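Local structure of methylenetetrahydrofolate--tRNA-(uracil-5-)-methyltransferase TrmFO (Thermus thermophilus, 3G5S) at residues A[64-69]-A[415-420]; A[76-81]-A[98-103]; A[367-372]-A[422-427]. The protein catalyses the folate- and FAD-dependent methylation of uridine 54 in tRNA, giving 5-methyluridine. All blocks are in the same frame, centred on the assembly; numbering follows the deposited sequence.

Contact 1 of 3, residues A[64-69]-A[415-420]; sequences KGLLQA and AMYRRG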
loop_
_atom_site.group_PDB
_atom_site.type_symbol
_atom_site.label_atom_id
_atom_site.label_comp_id
_atom_site.label_asym_id
_atom_site.label_seq_id
_atom_site.Cartn_x
_atom_site.Cartn_y
_atom_site.Cartn_z
ATOM N N LYS A 64 -3.729 10.196 -4.333
ATOM C CA LYS A 64 -2.591 10.652 -3.548
ATOM C C LYS A 64 -2.716 12.142 -3.219
ATOM O O LYS A 64 -2.261 12.589 -2.169
ATOM C CB LYS A 64 -1.284 10.343 -4.278
ATOM C CG LYS A 64 -0.900 8.854 -4.234
ATOM C CD LYS A 64 0.382 8.565 -5.000
ATOM C CE LYS A 64 0.741 7.090 -4.958
ATOM N NZ LYS A 64 1.438 6.692 -3.705
ATOM N N GLY A 65 -3.337 12.902 -4.114
ATOM C CA GLY A 65 -3.601 14.306 -3.851
ATOM C C GLY A 65 -4.528 14.498 -2.665
ATOM O O GLY A 65 -4.325 15.390 -1.841
ATOM N N LEU A 66 -5.558 13.663 -2.566
ATOM C CA LEU A 66 -6.418 13.711 -1.394
ATOM C C LEU A 66 -5.628 13.362 -0.130
ATOM O O LEU A 66 -5.737 14.042 0.888
ATOM C CB LEU A 66 -7.612 12.781 -1.547
ATOM C CG LEU A 66 -8.490 12.618 -0.308
ATOM C CD1 LEU A 66 -8.987 13.958 0.228
ATOM C CD2 LEU A 66 -9.653 11.675 -0.571
ATOM N N LEU A 67 -4.823 12.307 -0.188
ATOM C CA LEU A 67 -4.060 11.913 0.993
ATOM C C LEU A 67 -3.081 13.021 1.415
ATOM O O LEU A 67 -2.897 13.272 2.609
ATOM C CB LEU A 67 -3.344 10.588 0.744
ATOM C CG LEU A 67 -2.635 9.965 1.952
ATOM C CD1 LEU A 67 -3.569 9.757 3.125
ATOM C CD2 LEU A 67 -2.005 8.646 1.555
ATOM N N GLN A 68 -2.465 13.694 0.440
ATOM C CA GLN A 68 -1.609 14.839 0.740
ATOM C C GLN A 68 -2.374 15.919 1.493
ATOM O O GLN A 68 -1.894 16.463 2.485
ATOM C CB GLN A 68 -1.022 15.426 -0.545
ATOM C CG GLN A 68 0.018 14.527 -1.194
ATOM C CD GLN A 68 0.330 14.909 -2.629
ATOM O OE1 GLN A 68 -0.114 15.946 -3.124
ATOM N NE2 GLN A 68 1.098 14.065 -3.308
ATOM N N ALA A 69 -3.563 16.247 1.000
ATOM C CA ALA A 69 -4.384 17.276 1.627
ATOM C C ALA A 69 -4.808 16.880 3.039
ATOM O O ALA A 69 -4.799 17.711 3.953
ATOM C CB ALA A 69 -5.603 17.596 0.762
ATOM N N ALA A 415 -15.389 15.078 -6.835
ATOM C CA ALA A 415 -16.401 14.946 -5.797
ATOM C C ALA A 415 -15.896 14.098 -4.629
ATOM O O ALA A 415 -16.133 14.444 -3.470
ATOM C CB ALA A 415 -17.671 14.357 -6.372
HETATM N N MSE A 416 -15.199 13.007 -4.934
HETATM C CA MSE A 416 -14.637 12.150 -3.895
HETATM C C MSE A 416 -13.587 12.895 -3.073
HETATM O O MSE A 416 -13.480 12.705 -1.857
HETATM C CB MSE A 416 -14.003 10.908 -4.521
HETATM C CG MSE A 416 -14.975 9.900 -5.098
HETATM SE SE MSE A 416 -13.977 8.385 -5.812
HETATM C CE MSE A 416 -15.457 7.188 -6.227
ATOM N N TYR A 417 -12.793 13.718 -3.741
ATOM C CA TYR A 417 -11.785 14.514 -3.062
ATOM C C TYR A 417 -12.432 15.455 -2.052
ATOM O O TYR A 417 -12.047 15.493 -0.884
ATOM C CB TYR A 417 -10.959 15.286 -4.089
ATOM C CG TYR A 417 -9.903 16.205 -3.533
ATOM C CD1 TYR A 417 -10.243 17.441 -3.001
ATOM C CD2 TYR A 417 -8.560 15.856 -3.583
ATOM C CE1 TYR A 417 -9.281 18.290 -2.507
ATOM C CE2 TYR A 417 -7.590 16.704 -3.099
ATOM C CZ TYR A 417 -7.960 17.913 -2.558
ATOM O OH TYR A 417 -6.992 18.763 -2.077
ATOM N N ARG A 418 -13.428 16.212 -2.495
ATOM C CA ARG A 418 -14.060 17.169 -1.597
ATOM C C ARG A 418 -14.753 16.480 -0.436
ATOM O O ARG A 418 -14.649 16.916 0.709
ATOM C CB ARG A 418 -15.081 18.008 -2.351
ATOM C CG ARG A 418 -14.475 19.007 -3.277
ATOM C CD ARG A 418 -15.515 20.013 -3.715
ATOM N NE ARG A 418 -14.940 20.978 -4.640
ATOM C CZ ARG A 418 -15.290 22.255 -4.695
ATOM N NH1 ARG A 418 -16.213 22.725 -3.864
ATOM N NH2 ARG A 418 -14.717 23.064 -5.579
ATOM N N ARG A 419 -15.474 15.411 -0.739
ATOM C CA ARG A 419 -16.184 14.666 0.287
ATOM C C ARG A 419 -15.207 14.078 1.302
ATOM O O ARG A 419 -15.428 14.140 2.515
ATOM C CB ARG A 419 -17.003 13.554 -0.359
ATOM C CG ARG A 419 -17.821 12.725 0.614
ATOM C CD ARG A 419 -18.437 11.513 -0.077
ATOM N NE ARG A 419 -17.390 10.606 -0.534
ATOM C CZ ARG A 419 -17.592 9.534 -1.289
ATOM N NH1 ARG A 419 -18.817 9.213 -1.689
ATOM N NH2 ARG A 419 -16.562 8.779 -1.642
ATOM N N GLY A 420 -14.119 13.508 0.800
ATOM C CA GLY A 420 -13.157 12.844 1.661
ATOM C C GLY A 420 -12.411 13.811 2.554
ATOM O O GLY A 420 -12.193 13.539 3.741
#
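Leu-66 and Tyr-417 mark where helix 63-74 comes up to helix 409-429: the axes of segments 64-69 and 415-420 run nearly parallel, 20° apart, with a closest approach of 9.9 Å. The Tyr-417 side chain bridges the two. Its CG stands anti to the backbone N (chi1 178°), and from there the ring reaches across to lie against the backbone of the other helix, where CE2 comes to 3.6 Å from Leu-66 CA. Beside this, Tyr-417 CD2 touches Leu-66 CB at 3.8 Å. Farther along, the phenol oxygen OH of Tyr-417 rests 3.4 Å from Ala-69 CB.

Leu-66 CD1 sits over one face of the Tyr-417 ring, 4.3 Å above the plane and displaced toward the rim. Leu-66 CD1 also meets the backbone of 415-420, 3.6 Å from Tyr-417 O, and lies 4.1 Å from Gly-420 C. A CB modelled on Gly-420 would collide with the other methyl, Leu-66 CD2.

The segments meet by van der Waals contact, while charged groups look elsewhere: Lys-64 forms a salt bridge with Glu-345, and Arg-419 bonds the carbonyls of Pro-401 and Pro-402. Leu-66 also packs on Met-374 and Leu-421. The arrangement is a near-parallel helix-helix packing in which a tyrosine and a leucine fill the space between helix 63-74 and the chain's last helix.

Contact 2 of 3, residues A[76-81]-A[98-103]; sequences SLVMEA and EEFSGY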
loop_
_atom_site.group_PDB
_atom_site.type_symbol
_atom_site.label_atom_id
_atom_site.label_comp_id
_atom_site.label_asym_id
_atom_site.label_seq_id
_atom_site.Cartn_x
_atom_site.Cartn_y
_atom_site.Cartn_z
ATOM N N SER A 76 0.957 16.935 9.438
ATOM C CA SER A 76 2.050 16.016 9.127
ATOM C C SER A 76 3.405 16.707 8.958
ATOM O O SER A 76 3.533 17.680 8.202
ATOM C CB SER A 76 1.688 15.266 7.834
ATOM O OG SER A 76 2.814 14.699 7.189
ATOM N N LEU A 77 4.419 16.178 9.638
ATOM C CA LEU A 77 5.782 16.657 9.467
ATOM C C LEU A 77 6.296 16.376 8.059
ATOM O O LEU A 77 6.999 17.194 7.460
ATOM C CB LEU A 77 6.695 15.997 10.498
ATOM C CG LEU A 77 8.176 16.370 10.456
ATOM C CD1 LEU A 77 8.366 17.855 10.697
ATOM C CD2 LEU A 77 8.938 15.553 11.491
ATOM N N VAL A 78 5.972 15.202 7.538
ATOM C CA VAL A 78 6.358 14.854 6.178
ATOM C C VAL A 78 5.784 15.859 5.173
ATOM O O VAL A 78 6.493 16.302 4.272
ATOM C CB VAL A 78 5.970 13.396 5.846
ATOM C CG1 VAL A 78 5.973 13.140 4.344
ATOM C CG2 VAL A 78 6.931 12.441 6.559
HETATM N N MSE A 79 4.525 16.254 5.343
HETATM C CA MSE A 79 3.962 17.248 4.429
HETATM C C MSE A 79 4.590 18.634 4.612
HETATM O O MSE A 79 4.789 19.342 3.632
HETATM C CB MSE A 79 2.440 17.314 4.537
HETATM C CG MSE A 79 1.734 16.082 4.002
HETATM SE SE MSE A 79 2.189 15.643 2.162
HETATM C CE MSE A 79 1.595 17.304 1.339
ATOM N N GLU A 80 4.911 19.019 5.846
ATOM C CA GLU A 80 5.618 20.278 6.073
ATOM C C GLU A 80 6.940 20.269 5.321
ATOM O O GLU A 80 7.292 21.222 4.621
ATOM C CB GLU A 80 5.905 20.482 7.559
ATOM C CG GLU A 80 4.703 20.784 8.415
ATOM C CD GLU A 80 5.078 21.142 9.848
ATOM O OE1 GLU A 80 6.285 21.242 10.158
ATOM O OE2 GLU A 80 4.157 21.309 10.666
ATOM N N ALA A 81 7.684 19.181 5.492
ATOM C CA ALA A 81 8.975 19.045 4.851
ATOM C C ALA A 81 8.832 19.092 3.340
ATOM O O ALA A 81 9.644 19.711 2.657
ATOM C CB ALA A 81 9.632 17.737 5.275
ATOM N N GLU A 98 17.417 15.909 -0.019
ATOM C CA GLU A 98 18.253 16.292 1.111
ATOM C C GLU A 98 17.596 17.357 1.989
ATOM O O GLU A 98 17.706 17.311 3.209
ATOM C CB GLU A 98 19.633 16.758 0.629
ATOM C CG GLU A 98 20.634 17.039 1.742
ATOM C CD GLU A 98 20.488 18.431 2.334
ATOM O OE1 GLU A 98 20.147 19.365 1.579
ATOM O OE2 GLU A 98 20.723 18.588 3.553
ATOM N N GLU A 99 16.916 18.322 1.375
ATOM C CA GLU A 99 16.212 19.336 2.155
ATOM C C GLU A 99 15.034 18.727 2.912
ATOM O O GLU A 99 14.730 19.118 4.041
ATOM C CB GLU A 99 15.718 20.465 1.253
ATOM C CG GLU A 99 16.809 21.403 0.777
ATOM C CD GLU A 99 16.327 22.361 -0.298
ATOM O OE1 GLU A 99 15.096 22.468 -0.496
ATOM O OE2 GLU A 99 17.179 23.004 -0.947
ATOM N N PHE A 100 14.377 17.762 2.279
ATOM C CA PHE A 100 13.267 17.045 2.882
ATOM C C PHE A 100 13.714 16.294 4.135
ATOM O O PHE A 100 13.186 16.518 5.227
ATOM C CB PHE A 100 12.672 16.096 1.833
ATOM C CG PHE A 100 11.602 15.172 2.347
ATOM C CD1 PHE A 100 11.916 13.874 2.719
ATOM C CD2 PHE A 100 10.276 15.574 2.404
ATOM C CE1 PHE A 100 10.941 13.009 3.170
ATOM C CE2 PHE A 100 9.300 14.713 2.850
ATOM C CZ PHE A 100 9.631 13.427 3.234
ATOM N N SER A 101 14.701 15.416 3.986
ATOM C CA SER A 101 15.123 14.602 5.123
ATOM C C SER A 101 15.852 15.446 6.163
ATOM O O SER A 101 15.795 15.151 7.357
ATOM C CB SER A 101 15.989 13.434 4.664
ATOM O OG SER A 101 17.263 13.893 4.259
ATOM N N GLY A 102 16.532 16.497 5.713
ATOM C CA GLY A 102 17.226 17.382 6.629
ATOM C C GLY A 102 16.276 18.080 7.584
ATOM O O GLY A 102 16.524 18.145 8.788
ATOM N N TYR A 103 15.183 18.608 7.041
ATOM C CA TYR A 103 14.182 19.295 7.852
ATOM C C TYR A 103 13.552 18.346 8.866
ATOM O O TYR A 103 13.409 18.681 10.042
ATOM C CB TYR A 103 13.108 19.916 6.950
ATOM C CG TYR A 103 11.982 20.618 7.681
ATOM C CD1 TYR A 103 12.089 21.953 8.044
ATOM C CD2 TYR A 103 10.806 19.951 7.990
ATOM C CE1 TYR A 103 11.055 22.597 8.704
ATOM C CE2 TYR A 103 9.767 20.588 8.647
ATOM C CZ TYR A 103 9.899 21.907 9.004
ATOM O OH TYR A 103 8.867 22.545 9.659
HETATM O O HOH W 1 12.039 20.622 3.932
#
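Ala-81, Phe-100 and Tyr-103 form the middle of a helix pair in the flavin-binding part of this GidA-family protein, where helices 77-84 and 97-109 pack close to the glycine-rich FAD loop. The short axes approach to 9.2 Å, with N-to-C directions 138° apart. Ala-81 points its methyl at the other helix, between two rings one turn apart: CB lies 3.7 Å from Phe-100 CD2 and 3.7 Å from Tyr-103 CD2.

Each ring has a further apolar neighbour. Val-78 CG1 meets the Phe-100 ring at its edge, in plane, 3.8 Å from CZ. Leu-77 CD1 approaches Tyr-103 CE2 to 3.7 Å.

One side-chain hydrogen bond joins the two partly exposed residues Glu-80 and Tyr-103. Chi1 of Tyr-103 (178°) directs CG away from the backbone N; at the far end of the ring, Tyr-103 OH donates to Glu-80 OE1 over 2.9 Å. The acceptor lies near the ring plane and is met on its anti side, somewhat out of the carboxylate plane; carboxylate and ring are turned 61° against each other. Arg-107 adds a long, weak ion pair to Glu-80 and a weak bond to Tyr-103 OH, which probably eases the carboxylate's charge. A water donates to both Ala-81 O and Glu-99 O, 3.1 Å from the latter, tying the two backbones.

The start of helix 77-84 is capped by Ser-76, whose OG accepts from Met-79 N at 3.0 Å, while Glu-15 takes the Leu-77 and Val-78 amides. Phe-100 and Val-78 both also touch Leu-11, a predicted FAD-binding residue, which is consistent with a helix pair packed behind the GxGxxG turn of a Rossmann-type dinucleotide-binding fold.

Contact 3 of 3, residues A[367-372]-A[422-427]; sequences VAPPEE and EAFSAW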
loop_
_atom_site.group_PDB
_atom_site.type_symbol
_atom_site.label_atom_id
_atom_site.label_comp_id
_atom_site.label_asym_id
_atom_site.label_seq_id
_atom_site.Cartn_x
_atom_site.Cartn_y
_atom_site.Cartn_z
ATOM N N VAL A 367 -8.541 5.248 17.619
ATOM C CA VAL A 367 -9.449 5.831 16.644
ATOM C C VAL A 367 -9.000 5.452 15.232
ATOM O O VAL A 367 -7.897 4.952 15.029
ATOM C CB VAL A 367 -9.494 7.363 16.785
ATOM C CG1 VAL A 367 -10.149 7.768 18.102
ATOM C CG2 VAL A 367 -8.096 7.953 16.675
ATOM N N ALA A 368 -9.866 5.690 14.251
ATOM C CA ALA A 368 -9.508 5.495 12.852
ATOM C C ALA A 368 -10.380 6.407 12.012
ATOM O O ALA A 368 -11.562 6.559 12.292
ATOM C CB ALA A 368 -9.698 4.053 12.427
ATOM N N PRO A 369 -9.800 7.021 10.974
ATOM C CA PRO A 369 -10.570 7.965 10.163
ATOM C C PRO A 369 -11.628 7.249 9.338
ATOM O O PRO A 369 -11.563 6.044 9.142
ATOM C CB PRO A 369 -9.524 8.609 9.249
ATOM C CG PRO A 369 -8.258 7.884 9.451
ATOM C CD PRO A 369 -8.406 6.866 10.526
ATOM N N PRO A 370 -12.603 8.003 8.837
ATOM C CA PRO A 370 -13.768 7.404 8.178
ATOM C C PRO A 370 -13.466 6.864 6.781
ATOM O O PRO A 370 -12.484 7.264 6.153
ATOM C CB PRO A 370 -14.750 8.569 8.086
ATOM C CG PRO A 370 -13.900 9.783 8.106
ATOM C CD PRO A 370 -12.714 9.466 8.958
ATOM N N GLU A 371 -14.332 5.975 6.303
ATOM C CA GLU A 371 -14.178 5.308 5.010
ATOM C C GLU A 371 -14.087 6.271 3.821
ATOM O O GLU A 371 -13.494 5.932 2.795
ATOM C CB GLU A 371 -15.337 4.319 4.786
ATOM C CG GLU A 371 -16.720 4.973 4.815
ATOM C CD GLU A 371 -17.846 4.033 4.408
ATOM O OE1 GLU A 371 -17.566 2.852 4.119
ATOM O OE2 GLU A 371 -19.013 4.481 4.375
ATOM N N GLU A 372 -14.687 7.453 3.951
ATOM C CA GLU A 372 -14.671 8.441 2.869
ATOM C C GLU A 372 -13.318 9.112 2.712
ATOM O O GLU A 372 -13.024 9.659 1.650
ATOM C CB GLU A 372 -15.730 9.523 3.085
ATOM C CG GLU A 372 -17.154 9.037 2.969
ATOM C CD GLU A 372 -17.599 8.198 4.151
ATOM O OE1 GLU A 372 -16.957 8.269 5.225
ATOM O OE2 GLU A 372 -18.613 7.475 3.998
ATOM N N GLU A 422 -13.390 16.756 3.552
ATOM C CA GLU A 422 -14.329 17.239 4.551
ATOM C C GLU A 422 -14.539 16.213 5.662
ATOM O O GLU A 422 -14.566 16.561 6.843
ATOM C CB GLU A 422 -15.676 17.601 3.909
ATOM C CG GLU A 422 -16.729 18.041 4.925
ATOM C CD GLU A 422 -18.112 18.258 4.326
ATOM O OE1 GLU A 422 -18.232 18.369 3.090
ATOM O OE2 GLU A 422 -19.086 18.330 5.103
ATOM N N ALA A 423 -14.702 14.950 5.279
ATOM C CA ALA A 423 -14.897 13.883 6.257
ATOM C C ALA A 423 -13.678 13.760 7.167
ATOM O O ALA A 423 -13.815 13.587 8.377
ATOM C CB ALA A 423 -15.167 12.558 5.565
ATOM N N PHE A 424 -12.488 13.852 6.583
ATOM C CA PHE A 424 -11.273 13.742 7.367
ATOM C C PHE A 424 -11.146 14.898 8.352
ATOM O O PHE A 424 -10.777 14.707 9.513
ATOM C CB PHE A 424 -10.057 13.692 6.453
ATOM C CG PHE A 424 -8.791 13.367 7.184
ATOM C CD1 PHE A 424 -8.516 12.063 7.558
ATOM C CD2 PHE A 424 -7.896 14.361 7.528
ATOM C CE1 PHE A 424 -7.361 11.753 8.249
ATOM C CE2 PHE A 424 -6.738 14.055 8.222
ATOM C CZ PHE A 424 -6.475 12.748 8.580
ATOM N N SER A 425 -11.435 16.103 7.879
ATOM C CA SER A 425 -11.352 17.283 8.727
ATOM C C SER A 425 -12.336 17.217 9.890
ATOM O O SER A 425 -12.004 17.588 11.012
ATOM C CB SER A 425 -11.581 18.549 7.905
ATOM O OG SER A 425 -10.501 18.771 7.019
ATOM N N ALA A 426 -13.548 16.745 9.623
ATOM C CA ALA A 426 -14.527 16.594 10.694
ATOM C C ALA A 426 -14.056 15.560 11.715
ATOM O O ALA A 426 -14.234 15.725 12.919
ATOM C CB ALA A 426 -15.887 16.219 10.128
ATOM N N TRP A 427 -13.446 14.488 11.226
ATOM C CA TRP A 427 -12.898 13.471 12.110
ATOM C C TRP A 427 -11.813 14.076 13.005
ATOM O O TRP A 427 -11.829 13.879 14.220
ATOM C CB TRP A 427 -12.376 12.298 11.290
ATOM C CG TRP A 427 -11.691 11.257 12.109
ATOM C CD1 TRP A 427 -12.273 10.312 12.910
ATOM C CD2 TRP A 427 -10.279 11.050 12.205
ATOM N NE1 TRP A 427 -11.301 9.534 13.502
ATOM C CE2 TRP A 427 -10.070 9.967 13.086
ATOM C CE3 TRP A 427 -9.169 11.678 11.635
ATOM C CZ2 TRP A 427 -8.795 9.495 13.400
ATOM C CZ3 TRP A 427 -7.904 11.214 11.954
ATOM C CH2 TRP A 427 -7.728 10.131 12.823
#
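Pro-369 lies across the indole of Trp-427, and this CH-pi contact is at the centre of the meeting of loop 367-372 with helix 409-429. Pro-369 CA stands 3.6 Å from the centroid of the five-membered ring of Trp-427, only 12° off its normal, so its C-H side is centred over the face. The rest of the proline extends over the six-membered ring, with Pro-369 CB 3.9 Å from Trp-427 CE3. The Trp-427 side chain leaves its helix toward the loop, with CG anti to the backbone N (chi1 175°).

Further apolar contacts flank the CH-pi pair. Val-367 CG2, lying between its own backbone N and carbonyl carbon, reaches Trp-427 CZ2 at 3.7 Å. Pro-370 CD touches Trp-427 CB at 3.7 Å, while Pro-370 CG meets Ala-423 CB at 4.0 Å. Glu-372 contributes its aliphatic CB to the same alanine methyl. Phe-424 runs alongside Pro-369, pointing the same way, and its CE1 is 3.9 Å from Pro-369 CB.

Polar groups take a smaller part. Ala-368 O lies 3.2 Å from Trp-427 NE1, but the angle is too poor for a hydrogen bond. Arg-380 instead bonds Pro-369 O through NE and, weakly, Ala-368 O through NH2, from the neighbouring helix 374-384.

An alanine in place of Trp-427 would probably leave Pro-369 without its aromatic face and open a gap beside Val-367 and Leu-355, which the indole also touches. The arrangement is a proline-tryptophan CH-pi contact, with an extended Pro-Pro linker between helices 343-361 and 374-384 laid over a tryptophan of the last helix.

In the fold
Contacts 1 and 3 share helix 409-429 and lie on the same side of the chain's centre, their own centres 11 Å apart; they touch where Arg-419 NE comes to 3.8 Å from Glu-372 CG. Contact 2 sits farther off, its centre 21 Å from that of contact 1 and 24 Å from that of contact 3. It nevertheless joins contact 1 through consecutive helices 63-74 and 77-84, with Gln-68 CB 3.7 Å from Met-79 CE. With contact 3 its nearest atoms stay about 8 Å apart. Relative to the bound FAD, the Phe-100 side chain of contact 2 is about 8 Å away and Gly-65 of contact 1 about 13 Å, whereas contact 3 is remote from the known ligand sites.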